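Local atomic coordinates of restriction endonuclease R.BpuJI (Bacillus pumilus, PDB entry 2VLA), a protein that recognises and binds its cognate DNA site through this N-terminal recognition domain and, as the complete restriction enzyme, probably cleaves DNA as an endonuclease. Residues R10-R15 against I126-A131; V196-P199 against Y205-Q208. All blocks are in the same frame, centred on the assembly; numbering follows the deposited sequence.

Contact 1: R10-R15 against I126-A131; sequences RCTIIR and IEKVGA. With nucleotides of chain B; nucleotides of chain C.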
ATOM      1  N   ARG A  10      10.878  -9.207  -4.450  1.00 12.05           N
ATOM      2  CA  ARG A  10       9.765  -9.217  -3.514  1.00 10.56           C
ATOM      3  C   ARG A  10       9.745  -7.923  -2.724  1.00 11.03           C
ATOM      4  O   ARG A  10      10.720  -7.580  -2.041  1.00 12.60           O
ATOM      5  CB  ARG A  10       9.876 -10.429  -2.582  1.00 12.01           C
ATOM      6  CG  ARG A  10       8.724 -10.552  -1.591  1.00 11.59           C
ATOM      7  CD  ARG A  10       8.770 -11.837  -0.819  1.00 11.97           C
ATOM      8  NE  ARG A  10       7.590 -12.002   0.012  1.00 11.05           N
ATOM      9  CZ  ARG A  10       7.497 -11.681   1.301  1.00 11.93           C
ATOM     10  NH1 ARG A  10       8.509 -11.154   1.946  1.00 11.16           N
ATOM     11  NH2 ARG A  10       6.367 -11.921   1.968  1.00 11.53           N
ATOM     12  N   CYS A  11       8.638  -7.203  -2.830  1.00 11.04           N
ATOM     13  CA  CYS A  11       8.516  -5.880  -2.273  1.00 10.70           C
ATOM     14  C   CYS A  11       7.174  -5.772  -1.538  1.00 11.15           C
ATOM     15  O   CYS A  11       6.143  -5.539  -2.141  1.00 10.98           O
ATOM     16  CB  CYS A  11       8.644  -4.802  -3.400  1.00 11.09           C
ATOM     17  SG  CYS A  11       8.730  -3.133  -2.853  1.00 16.03           S
ATOM     18  N   THR A  12       7.212  -6.008  -0.240  1.00 10.64           N
ATOM     19  CA  THR A  12       5.976  -6.222   0.489  1.00 10.54           C
ATOM     20  C   THR A  12       5.318  -4.937   0.935  1.00 10.35           C
ATOM     21  O   THR A  12       5.963  -3.823   0.937  1.00 10.73           O
ATOM     22  CB  THR A  12       6.175  -7.102   1.746  1.00 14.46           C
ATOM     23  OG1 THR A  12       7.075  -6.468   2.638  1.00 15.50           O
ATOM     24  CG2 THR A  12       6.703  -8.461   1.384  1.00 15.24           C
ATOM     25  N   ILE A  13       4.028  -5.075   1.299  1.00 10.46           N
ATOM     26  CA  ILE A  13       3.363  -4.155   2.179  1.00 10.01           C
ATOM     27  C   ILE A  13       2.924  -4.946   3.405  1.00  9.64           C
ATOM     28  O   ILE A  13       2.935  -6.180   3.394  1.00 11.22           O
ATOM     29  CB  ILE A  13       2.157  -3.452   1.513  1.00 10.36           C
ATOM     30  CG1 ILE A  13       1.047  -4.463   1.149  1.00 10.20           C
ATOM     31  CG2 ILE A  13       2.614  -2.665   0.242  1.00 11.35           C
ATOM     32  CD1 ILE A  13      -0.321  -3.842   1.048  1.00 12.00           C
ATOM     33  N   ILE A  14       2.573  -4.230   4.451  1.00  9.62           N
ATOM     34  CA  ILE A  14       2.121  -4.801   5.706  1.00 10.03           C
ATOM     35  C   ILE A  14       0.953  -5.732   5.450  1.00  9.70           C
ATOM     36  O   ILE A  14       0.107  -5.484   4.591  1.00 10.29           O
ATOM     37  CB  ILE A  14       1.753  -3.679   6.699  1.00 10.59           C
ATOM     38  CG1 ILE A  14       3.055  -3.069   7.282  1.00 13.39           C
ATOM     39  CG2 ILE A  14       0.823  -4.189   7.832  1.00 10.53           C
ATOM     40  CD1 ILE A  14       2.853  -1.801   8.023  1.00 14.48           C
ATOM     41  N   ARG A  15       0.968  -6.870   6.146  1.00  8.83           N
ATOM     42  CA  ARG A  15      -0.067  -7.884   5.982  1.00  8.31           C
ATOM     43  C   ARG A  15      -1.363  -7.472   6.689  1.00  9.49           C
ATOM     44  O   ARG A  15      -1.335  -6.995   7.804  1.00 10.70           O
ATOM     45  CB  ARG A  15       0.460  -9.215   6.505  1.00  9.18           C
ATOM     46  CG  ARG A  15      -0.466 -10.409   6.215  1.00  9.43           C
ATOM     47  CD  ARG A  15       0.231 -11.757   6.424  1.00  9.81           C
ATOM     48  NE  ARG A  15       1.220 -11.989   5.379  1.00 10.07           N
ATOM     49  CZ  ARG A  15       1.894 -13.105   5.230  1.00  8.94           C
ATOM     50  NH1 ARG A  15       1.690 -14.133   6.058  1.00 11.00           N
ATOM     51  NH2 ARG A  15       2.764 -13.231   4.254  1.00 11.21           N
ATOM     52  N   ILE A 126      16.330  -0.481   4.021  1.00 14.90           N
ATOM     53  CA  ILE A 126      17.678  -0.480   3.503  1.00 16.22           C
ATOM     54  C   ILE A 126      17.797  -1.375   2.259  1.00 16.00           C
ATOM     55  O   ILE A 126      18.464  -1.032   1.318  1.00 17.59           O
ATOM     56  CB  ILE A 126      18.682  -0.920   4.608  1.00 17.29           C
ATOM     57  CG1 ILE A 126      18.782   0.178   5.674  1.00 17.81           C
ATOM     58  CG2 ILE A 126      20.049  -1.245   4.022  1.00 18.31           C
ATOM     59  CD1 ILE A 126      19.560  -0.215   6.920  1.00 19.67           C
ATOM     60  N   GLU A 127      17.116  -2.517   2.269  0.50 16.13           N
ATOM     61  CA  GLU A 127      17.103  -3.397   1.095  0.50 17.11           C
ATOM     62  C   GLU A 127      16.486  -2.686  -0.123  0.50 16.00           C
ATOM     63  O   GLU A 127      17.025  -2.742  -1.225  0.50 18.69           O
ATOM     64  CB  GLU A 127      16.336  -4.688   1.393  0.50 18.66           C
ATOM     65  CG  GLU A 127      17.097  -5.686   2.272  0.50 19.37           C
ATOM     66  CD  GLU A 127      16.259  -6.895   2.657  0.50 25.94           C
ATOM     67  OE1 GLU A 127      15.224  -7.133   2.005  0.50 27.35           O
ATOM     68  OE2 GLU A 127      16.645  -7.611   3.608  0.50 27.38           O
ATOM     69  N   LYS A 128      15.357  -2.018   0.085  1.00 15.88           N
ATOM     70  CA  LYS A 128      14.647  -1.394  -1.014  1.00 14.96           C
ATOM     71  C   LYS A 128      15.420  -0.186  -1.545  1.00 15.25           C
ATOM     72  O   LYS A 128      15.553  -0.011  -2.741  1.00 15.56           O
ATOM     73  CB  LYS A 128      13.229  -1.014  -0.586  1.00 15.34           C
ATOM     74  CG  LYS A 128      12.360  -2.233  -0.376  1.00 14.92           C
ATOM     75  CD  LYS A 128      10.958  -1.905   0.095  1.00 16.41           C
ATOM     76  CE  LYS A 128      10.210  -3.193   0.469  1.00 21.24           C
ATOM     77  NZ  LYS A 128       8.851  -2.945   0.970  1.00 23.95           N
ATOM     78  N   VAL A 129      15.985   0.592  -0.643  1.00 15.64           N
ATOM     79  CA  VAL A 129      16.851   1.690  -1.032  1.00 16.87           C
ATOM     80  C   VAL A 129      18.106   1.155  -1.759  1.00 18.30           C
ATOM     81  O   VAL A 129      18.543   1.718  -2.795  1.00 17.49           O
ATOM     82  CB  VAL A 129      17.246   2.534   0.188  1.00 18.01           C
ATOM     83  CG1 VAL A 129      18.442   3.416  -0.124  1.00 20.72           C
ATOM     84  CG2 VAL A 129      16.045   3.375   0.664  1.00 19.17           C
ATOM     85  N   GLY A 130      18.660   0.055  -1.263  1.00 17.23           N
ATOM     86  CA  GLY A 130      19.858  -0.544  -1.895  1.00 17.95           C
ATOM     87  C   GLY A 130      19.570  -1.012  -3.316  1.00 18.94           C
ATOM     88  O   GLY A 130      20.450  -1.004  -4.175  1.00 20.54           O
ATOM     89  N   ALA A 131      18.320  -1.397  -3.563  1.00 17.61           N
ATOM     90  CA  ALA A 131      17.890  -1.873  -4.873  1.00 16.55           C
ATOM     91  C   ALA A 131      17.434  -0.716  -5.802  1.00 16.29           C
ATOM     92  O   ALA A 131      17.025  -0.951  -6.935  1.00 17.20           O
ATOM     93  CB  ALA A 131      16.755  -2.911  -4.707  1.00 18.05           C
TER
ATOM     94  P    DC B   7       9.264 -11.230   5.802  1.00 13.70           P
ATOM     95  OP1  DC B   7      10.607 -11.739   5.475  1.00 16.27           O
ATOM     96  OP2  DC B   7       8.540 -10.450   4.782  1.00 13.71           O
ATOM     97  O5'  DC B   7       8.285 -12.412   6.258  1.00 12.80           O
ATOM     98  C5'  DC B   7       8.730 -13.381   7.201  1.00 13.22           C
ATOM     99  C4'  DC B   7       7.595 -14.322   7.580  1.00 13.08           C
ATOM    100  O4'  DC B   7       6.592 -13.601   8.357  1.00 12.60           O
ATOM    101  C3'  DC B   7       6.813 -14.916   6.402  1.00 12.36           C
ATOM    102  O3'  DC B   7       6.545 -16.275   6.674  1.00 13.29           O
ATOM    103  C2'  DC B   7       5.497 -14.159   6.418  1.00 12.53           C
ATOM    104  C1'  DC B   7       5.308 -13.995   7.895  1.00 13.21           C
ATOM    105  N1   DC B   7       4.348 -12.983   8.372  1.00 12.37           N
ATOM    106  C2   DC B   7       3.632 -13.248   9.533  1.00 11.75           C
ATOM    107  O2   DC B   7       3.769 -14.354  10.073  1.00 12.83           O
ATOM    108  N3   DC B   7       2.779 -12.320  10.013  1.00 11.34           N
ATOM    109  C4   DC B   7       2.706 -11.128   9.410  1.00  9.43           C
ATOM    110  N4   DC B   7       1.878 -10.217   9.900  1.00 10.34           N
ATOM    111  C5   DC B   7       3.439 -10.841   8.230  1.00 10.26           C
ATOM    112  C6   DC B   7       4.235 -11.783   7.746  1.00 10.73           C
ATOM    113  P    DG B   8       6.874 -17.466   5.660  1.00 13.20           P
ATOM    114  OP1  DG B   8       8.292 -17.401   5.305  1.00 14.64           O
ATOM    115  OP2  DG B   8       5.893 -17.485   4.567  1.00 13.76           O
ATOM    116  O5'  DG B   8       6.552 -18.727   6.574  1.00 14.16           O
ATOM    117  C5'  DG B   8       7.300 -18.916   7.777  1.00 13.90           C
ATOM    118  C4'  DG B   8       6.498 -19.688   8.797  1.00 14.51           C
ATOM    119  O4'  DG B   8       5.396 -18.873   9.275  1.00 15.73           O
ATOM    120  C3'  DG B   8       5.855 -20.965   8.293  1.00 16.90           C
ATOM    121  O3'  DG B   8       5.864 -21.963   9.349  1.00 25.37           O
ATOM    122  C2'  DG B   8       4.434 -20.520   7.880  1.00 18.08           C
ATOM    123  C1'  DG B   8       4.126 -19.444   8.905  1.00 15.24           C
ATOM    124  N9   DG B   8       3.316 -18.307   8.482  1.00 13.11           N
ATOM    125  C8   DG B   8       3.483 -17.534   7.350  1.00 13.64           C
ATOM    126  N7   DG B   8       2.660 -16.531   7.288  1.00 13.14           N
ATOM    127  C5   DG B   8       1.931 -16.623   8.477  1.00 10.68           C
ATOM    128  C6   DG B   8       0.948 -15.773   9.001  1.00 11.14           C
ATOM    129  O6   DG B   8       0.458 -14.761   8.525  1.00 11.28           O
ATOM    130  N1   DG B   8       0.458 -16.232  10.251  1.00 10.46           N
ATOM    131  C2   DG B   8       0.928 -17.332  10.927  1.00 12.09           C
ATOM    132  N2   DG B   8       0.329 -17.610  12.132  1.00 13.44           N
ATOM    133  N3   DG B   8       1.879 -18.125  10.450  1.00 12.08           N
ATOM    134  C4   DG B   8       2.339 -17.700   9.237  1.00 11.99           C
TER
ATOM    135  P    DA C   4      -8.128  -9.841   7.164  1.00 12.15           P
ATOM    136  OP1  DA C   4      -9.530  -9.992   7.008  1.00 19.89           O
ATOM    137  OP2  DA C   4      -7.417  -8.620   6.705  1.00 11.46           O
ATOM    138  O5'  DA C   4      -7.676 -10.209   8.599  1.00 12.34           O
ATOM    139  C5'  DA C   4      -8.431 -11.222   9.315  1.00 11.91           C
ATOM    140  C4'  DA C   4      -7.510 -11.964  10.250  1.00 12.00           C
ATOM    141  O4'  DA C   4      -6.634 -12.856   9.520  1.00 11.51           O
ATOM    142  C3'  DA C   4      -6.578 -11.069  11.087  1.00 10.78           C
ATOM    143  O3'  DA C   4      -6.447 -11.649  12.373  1.00 11.67           O
ATOM    144  C2'  DA C   4      -5.273 -11.169  10.321  1.00 10.61           C
ATOM    145  C1'  DA C   4      -5.282 -12.628   9.912  1.00 10.15           C
ATOM    146  N9   DA C   4      -4.413 -12.974   8.818  1.00 10.13           N
ATOM    147  C8   DA C   4      -4.075 -12.197   7.727  1.00 10.30           C
ATOM    148  N7   DA C   4      -3.294 -12.806   6.876  1.00 10.79           N
ATOM    149  C5   DA C   4      -3.086 -14.069   7.414  1.00 10.24           C
ATOM    150  C6   DA C   4      -2.349 -15.169   6.999  1.00 10.19           C
ATOM    151  N6   DA C   4      -1.640 -15.267   5.878  1.00 10.77           N
ATOM    152  N1   DA C   4      -2.396 -16.280   7.800  1.00 11.01           N
ATOM    153  C2   DA C   4      -3.109 -16.229   8.954  1.00 11.32           C
ATOM    154  N3   DA C   4      -3.848 -15.265   9.436  1.00 11.09           N
ATOM    155  C4   DA C   4      -3.782 -14.171   8.611  1.00  9.85           C
TER

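Contact 2: V196-P199 against Y205-Q208; sequences VRHP and YSMQ. With nucleotides of chain C; nucleotides of chain B.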
ATOM      1  N   VAL A 196       4.121 -15.516  -9.889  1.00 14.67           N
ATOM      2  CA  VAL A 196       5.157 -15.269  -8.891  1.00 12.97           C
ATOM      3  C   VAL A 196       5.093 -16.347  -7.806  1.00 14.08           C
ATOM      4  O   VAL A 196       4.121 -16.441  -7.093  1.00 14.76           O
ATOM      5  CB  VAL A 196       4.955 -13.890  -8.235  1.00 12.22           C
ATOM      6  CG1 VAL A 196       5.951 -13.691  -7.111  1.00 12.39           C
ATOM      7  CG2 VAL A 196       5.057 -12.769  -9.299  1.00 13.65           C
ATOM      8  N   ARG A 197       6.185 -17.099  -7.672  1.00 16.05           N
ATOM      9  CA  ARG A 197       6.319 -18.115  -6.649  1.00 14.20           C
ATOM     10  C   ARG A 197       7.783 -18.088  -6.169  1.00 15.95           C
ATOM     11  O   ARG A 197       8.659 -17.545  -6.851  1.00 16.89           O
ATOM     12  CB  ARG A 197       5.963 -19.508  -7.210  1.00 15.75           C
ATOM     13  CG  ARG A 197       4.487 -19.668  -7.670  1.00 21.73           C
ATOM     14  CD  ARG A 197       3.511 -19.598  -6.496  1.00 22.68           C
ATOM     15  NE  ARG A 197       2.126 -19.868  -6.901  1.00 24.41           N
ATOM     16  CZ  ARG A 197       1.259 -18.943  -7.311  1.00 22.00           C
ATOM     17  NH1 ARG A 197       1.639 -17.670  -7.430  1.00 19.72           N
ATOM     18  NH2 ARG A 197       0.023 -19.292  -7.655  1.00 27.84           N
ATOM     19  N   HIS A 198       8.025 -18.663  -5.005  1.00 14.15           N
ATOM     20  CA  HIS A 198       9.339 -18.659  -4.379  1.00 13.90           C
ATOM     21  C   HIS A 198       9.647 -20.069  -3.889  1.00 13.65           C
ATOM     22  O   HIS A 198       8.742 -20.787  -3.476  1.00 15.45           O
ATOM     23  CB  HIS A 198       9.355 -17.681  -3.194  1.00 13.34           C
ATOM     24  CG  HIS A 198       9.155 -16.253  -3.594  1.00 12.97           C
ATOM     25  ND1 HIS A 198       7.907 -15.687  -3.713  1.00 13.48           N
ATOM     26  CD2 HIS A 198      10.041 -15.297  -3.962  1.00 13.90           C
ATOM     27  CE1 HIS A 198       8.037 -14.432  -4.098  1.00 13.19           C
ATOM     28  NE2 HIS A 198       9.321 -14.176  -4.269  1.00 12.98           N
ATOM     29  N   PRO A 199      10.921 -20.487  -3.984  1.00 14.96           N
ATOM     30  CA  PRO A 199      11.267 -21.880  -3.734  1.00 15.96           C
ATOM     31  C   PRO A 199      10.936 -22.284  -2.315  1.00 14.61           C
ATOM     32  O   PRO A 199      11.403 -21.657  -1.374  1.00 15.97           O
ATOM     33  CB  PRO A 199      12.779 -21.936  -3.961  1.00 19.09           C
ATOM     34  CG  PRO A 199      13.174 -20.644  -4.519  1.00 20.90           C
ATOM     35  CD  PRO A 199      12.082 -19.673  -4.377  1.00 13.94           C
ATOM     36  N   TYR A 205       3.278 -16.070   0.941  1.00 10.71           N
ATOM     37  CA  TYR A 205       4.564 -15.383   0.939  1.00 10.44           C
ATOM     38  C   TYR A 205       4.731 -14.644  -0.360  1.00 10.52           C
ATOM     39  O   TYR A 205       5.138 -13.475  -0.367  1.00 10.82           O
ATOM     40  CB  TYR A 205       5.680 -16.397   1.117  1.00 10.80           C
ATOM     41  CG  TYR A 205       7.045 -15.775   1.196  1.00 10.64           C
ATOM     42  CD1 TYR A 205       7.494 -15.197   2.374  1.00 10.52           C
ATOM     43  CD2 TYR A 205       7.885 -15.752   0.094  1.00 10.99           C
ATOM     44  CE1 TYR A 205       8.737 -14.620   2.462  1.00 11.92           C
ATOM     45  CE2 TYR A 205       9.151 -15.149   0.165  1.00 12.45           C
ATOM     46  CZ  TYR A 205       9.562 -14.587   1.367  1.00 12.92           C
ATOM     47  OH  TYR A 205      10.796 -13.982   1.482  1.00 15.68           O
ATOM     48  N   SER A 206       4.373 -15.289  -1.451  1.00  9.69           N
ATOM     49  CA  SER A 206       4.587 -14.763  -2.767  1.00 10.18           C
ATOM     50  C   SER A 206       3.567 -13.719  -3.188  1.00 11.11           C
ATOM     51  O   SER A 206       3.904 -12.776  -3.936  1.00 11.33           O
ATOM     52  CB  SER A 206       4.558 -15.898  -3.783  1.00 10.61           C
ATOM     53  OG  SER A 206       5.515 -16.870  -3.483  1.00 11.85           O
ATOM     54  N   MET A 207       2.322 -13.880  -2.745  1.00 10.86           N
ATOM     55  CA  MET A 207       1.214 -13.175  -3.355  1.00 10.98           C
ATOM     56  C   MET A 207       0.335 -12.344  -2.410  1.00 10.03           C
ATOM     57  O   MET A 207      -0.367 -11.449  -2.878  1.00 10.35           O
ATOM     58  CB  MET A 207       0.335 -14.144  -4.141  1.00 11.75           C
ATOM     59  CG  MET A 207       0.903 -14.531  -5.502  1.00 12.83           C
ATOM     60  SD  MET A 207       0.981 -13.160  -6.646  1.00 13.78           S
ATOM     61  CE  MET A 207      -0.776 -12.852  -6.894  1.00 15.87           C
ATOM     62  N   GLN A 208       0.411 -12.546  -1.106  1.00  9.40           N
ATOM     63  CA  GLN A 208      -0.597 -11.923  -0.278  1.00 10.24           C
ATOM     64  C   GLN A 208      -0.473 -10.388  -0.356  1.00  9.49           C
ATOM     65  O   GLN A 208      -1.458  -9.686  -0.410  1.00 10.25           O
ATOM     66  CB  GLN A 208      -0.545 -12.399   1.175  1.00  9.86           C
ATOM     67  CG  GLN A 208      -1.653 -11.762   2.010  1.00  9.54           C
ATOM     68  CD  GLN A 208      -1.870 -12.400   3.347  1.00  9.39           C
ATOM     69  OE1 GLN A 208      -1.264 -13.426   3.664  1.00 10.69           O
ATOM     70  NE2 GLN A 208      -2.748 -11.801   4.143  1.00  9.73           N
TER
ATOM     71  P    DC C   3      -9.058 -11.373   0.945  1.00 13.89           P
ATOM     72  OP1  DC C   3     -10.331 -10.619   1.019  1.00 16.44           O
ATOM     73  OP2  DC C   3      -7.937 -10.900   0.135  1.00 13.78           O
ATOM     74  O5'  DC C   3      -8.483 -11.564   2.423  1.00 13.20           O
ATOM     75  C5'  DC C   3      -9.343 -11.982   3.473  1.00 13.36           C
ATOM     76  C4'  DC C   3      -8.546 -12.351   4.695  1.00 14.72           C
ATOM     77  O4'  DC C   3      -7.824 -13.575   4.461  1.00 13.24           O
ATOM     78  C3'  DC C   3      -7.473 -11.330   5.057  1.00 13.79           C
ATOM     79  O3'  DC C   3      -7.407 -11.077   6.447  1.00 19.25           O
ATOM     80  C2'  DC C   3      -6.184 -12.005   4.592  1.00 15.91           C
ATOM     81  C1'  DC C   3      -6.530 -13.414   4.996  1.00 15.35           C
ATOM     82  N1   DC C   3      -5.662 -14.447   4.485  1.00 12.82           N
ATOM     83  C2   DC C   3      -5.414 -15.601   5.256  1.00 14.20           C
ATOM     84  O2   DC C   3      -6.006 -15.772   6.359  1.00 13.66           O
ATOM     85  N3   DC C   3      -4.572 -16.525   4.754  1.00 12.97           N
ATOM     86  C4   DC C   3      -3.984 -16.343   3.576  1.00 12.94           C
ATOM     87  N4   DC C   3      -3.175 -17.289   3.127  1.00 14.69           N
ATOM     88  C5   DC C   3      -4.211 -15.173   2.812  1.00 14.52           C
ATOM     89  C6   DC C   3      -5.012 -14.249   3.312  1.00 14.61           C
ATOM     90  P    DA C   4      -8.128  -9.841   7.164  1.00 12.15           P
ATOM     91  OP1  DA C   4      -9.530  -9.992   7.008  1.00 19.89           O
ATOM     92  OP2  DA C   4      -7.417  -8.620   6.705  1.00 11.46           O
ATOM     93  O5'  DA C   4      -7.676 -10.209   8.599  1.00 12.34           O
ATOM     94  C5'  DA C   4      -8.431 -11.222   9.315  1.00 11.91           C
ATOM     95  C4'  DA C   4      -7.510 -11.964  10.250  1.00 12.00           C
ATOM     96  O4'  DA C   4      -6.634 -12.856   9.520  1.00 11.51           O
ATOM     97  C3'  DA C   4      -6.578 -11.069  11.087  1.00 10.78           C
ATOM     98  O3'  DA C   4      -6.447 -11.649  12.373  1.00 11.67           O
ATOM     99  C2'  DA C   4      -5.273 -11.169  10.321  1.00 10.61           C
ATOM    100  C1'  DA C   4      -5.282 -12.628   9.912  1.00 10.15           C
ATOM    101  N9   DA C   4      -4.413 -12.974   8.818  1.00 10.13           N
ATOM    102  C8   DA C   4      -4.075 -12.197   7.727  1.00 10.30           C
ATOM    103  N7   DA C   4      -3.294 -12.806   6.876  1.00 10.79           N
ATOM    104  C5   DA C   4      -3.086 -14.069   7.414  1.00 10.24           C
ATOM    105  C6   DA C   4      -2.349 -15.169   6.999  1.00 10.19           C
ATOM    106  N6   DA C   4      -1.640 -15.267   5.878  1.00 10.77           N
ATOM    107  N1   DA C   4      -2.396 -16.280   7.800  1.00 11.01           N
ATOM    108  C2   DA C   4      -3.109 -16.229   8.954  1.00 11.32           C
ATOM    109  N3   DA C   4      -3.848 -15.265   9.436  1.00 11.09           N
ATOM    110  C4   DA C   4      -3.782 -14.171   8.611  1.00  9.85           C
TER
ATOM    111  P    DG B   8       6.874 -17.466   5.660  1.00 13.20           P
ATOM    112  OP1  DG B   8       8.292 -17.401   5.305  1.00 14.64           O
ATOM    113  OP2  DG B   8       5.893 -17.485   4.567  1.00 13.76           O
ATOM    114  O5'  DG B   8       6.552 -18.727   6.574  1.00 14.16           O
ATOM    115  C5'  DG B   8       7.300 -18.916   7.777  1.00 13.90           C
ATOM    116  C4'  DG B   8       6.498 -19.688   8.797  1.00 14.51           C
ATOM    117  O4'  DG B   8       5.396 -18.873   9.275  1.00 15.73           O
ATOM    118  C3'  DG B   8       5.855 -20.965   8.293  1.00 16.90           C
ATOM    119  O3'  DG B   8       5.864 -21.963   9.349  1.00 25.37           O
ATOM    120  C2'  DG B   8       4.434 -20.520   7.880  1.00 18.08           C
ATOM    121  C1'  DG B   8       4.126 -19.444   8.905  1.00 15.24           C
ATOM    122  N9   DG B   8       3.316 -18.307   8.482  1.00 13.11           N
ATOM    123  C8   DG B   8       3.483 -17.534   7.350  1.00 13.64           C
ATOM    124  N7   DG B   8       2.660 -16.531   7.288  1.00 13.14           N
ATOM    125  C5   DG B   8       1.931 -16.623   8.477  1.00 10.68           C
ATOM    126  C6   DG B   8       0.948 -15.773   9.001  1.00 11.14           C
ATOM    127  O6   DG B   8       0.458 -14.761   8.525  1.00 11.28           O
ATOM    128  N1   DG B   8       0.458 -16.232  10.251  1.00 10.46           N
ATOM    129  C2   DG B   8       0.928 -17.332  10.927  1.00 12.09           C
ATOM    130  N2   DG B   8       0.329 -17.610  12.132  1.00 13.44           N
ATOM    131  N3   DG B   8       1.879 -18.125  10.450  1.00 12.08           N
ATOM    132  C4   DG B   8       2.339 -17.700   9.237  1.00 11.99           C
TER
HETATM  133  O   HOH W   1       5.464 -19.604  -3.582  1.00 14.82           O

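Contact 1: R10-R15 against I126-A131
The flat guanidinium groups of R10 and R15 face the DNA, while on the protein side of the same loop C11 and T12 meet K128. One face of the R15 group lies against the cytosine of DC7 of chain B, whose C6 stands 3.7 Å above the plane and over its centre. At its edge, R15 NH1 donates to two acceptors on the major-groove edge of the guanine of DG8 of chain B, O6 at 2.8 Å and N7 at 2.9 Å, neither bond straight. A bend at chi3 (-71°) turns NH1 toward the guanine of DG8. With an alanine in place of R15, O6 and N7 of DG8 would probably lose this donor, and the cytosine of DC7 its flat cover. In R10, T12 CG2 sits over one face, offset toward the rim, whereas in the plane R10 NH1 donates to DC7 of chain B OP2 at 2.9 Å in an almost straight bond (171°). R10 thus holds a backbone phosphate, whereas R15 contacts the guanine itself.

From the helix, K128 comes in with a chain extended beyond CG. Its CE passes C11 SG at 3.6 Å, and its NZ reaches T12 O at 3.0 Å. That bond uses a carbonyl lone pair in the carbonyl plane (C=O...N angle 137°). D120 forms a salt bridge with the same NZ and is likely to balance its charge in this buried place. The loop 10-15 therefore runs between helix 122-130, near its C-terminal end, and helix 203-219, where I13 packs on Q213 and Y216; farther along, I14 rests on E71, I72 and K75 of helix 62-76.

Contact 2: V196-P199 against Y205-Q208
H198 meets Y205 and S206 at the start of helix 203-219, the helix that enters the DNA major groove in a manner consistent with the recognition helix of a helix-turn-helix. The tight part is built on the imidazole. Y205 directs its ring edge at one face of H198 in a T-shaped pair, centroids 5.2 Å apart and planes at 89°, while S206 meets the ring at its edge: H198 ND1 and S206 OG lie 2.7 Å apart in a nearly straight hydrogen bond. Water 1 ties the same hydroxyl to H198 N, so two partners grip S206 OG. V196 adds an apolar touch on M207 SD.

The outer side is looser. R197 is exposed; its chain bends back at chi2 (-67°), bringing NH1 within 3.8 Å of M207 CG and letting NH1 donate to V196 O from above the carbonyl plane.

Three residues after Y205, Q208, with its chain extended beyond CG, reads an adenine in bidentate fashion: DA4 of chain C N6 donates to OE1 at 2.9 Å, and Q208 NE2 donates to DA4 N7 at 3.0 Å.

Overall arrangement
Contact 1 is buried, about 12 Å from the chain centre to its own centre, and contact 2, at about 17 Å, is partly buried with an exposed arginine. Contact 1 joins elements 111 residues apart through one lysine; contact 2 ties a loop to the helix that follows it closely, with rings and a hydroxyl doing the work. The two meet directly: R10 NE lies 2.9 Å from Y205 O, probably a hydrogen bond, and R10 also makes a cation-pi contact with Y205. R15 packs on Q208, so loop 10-15 and helix 203-219 present adjacent readers of guanine and adenine to the bound DNA.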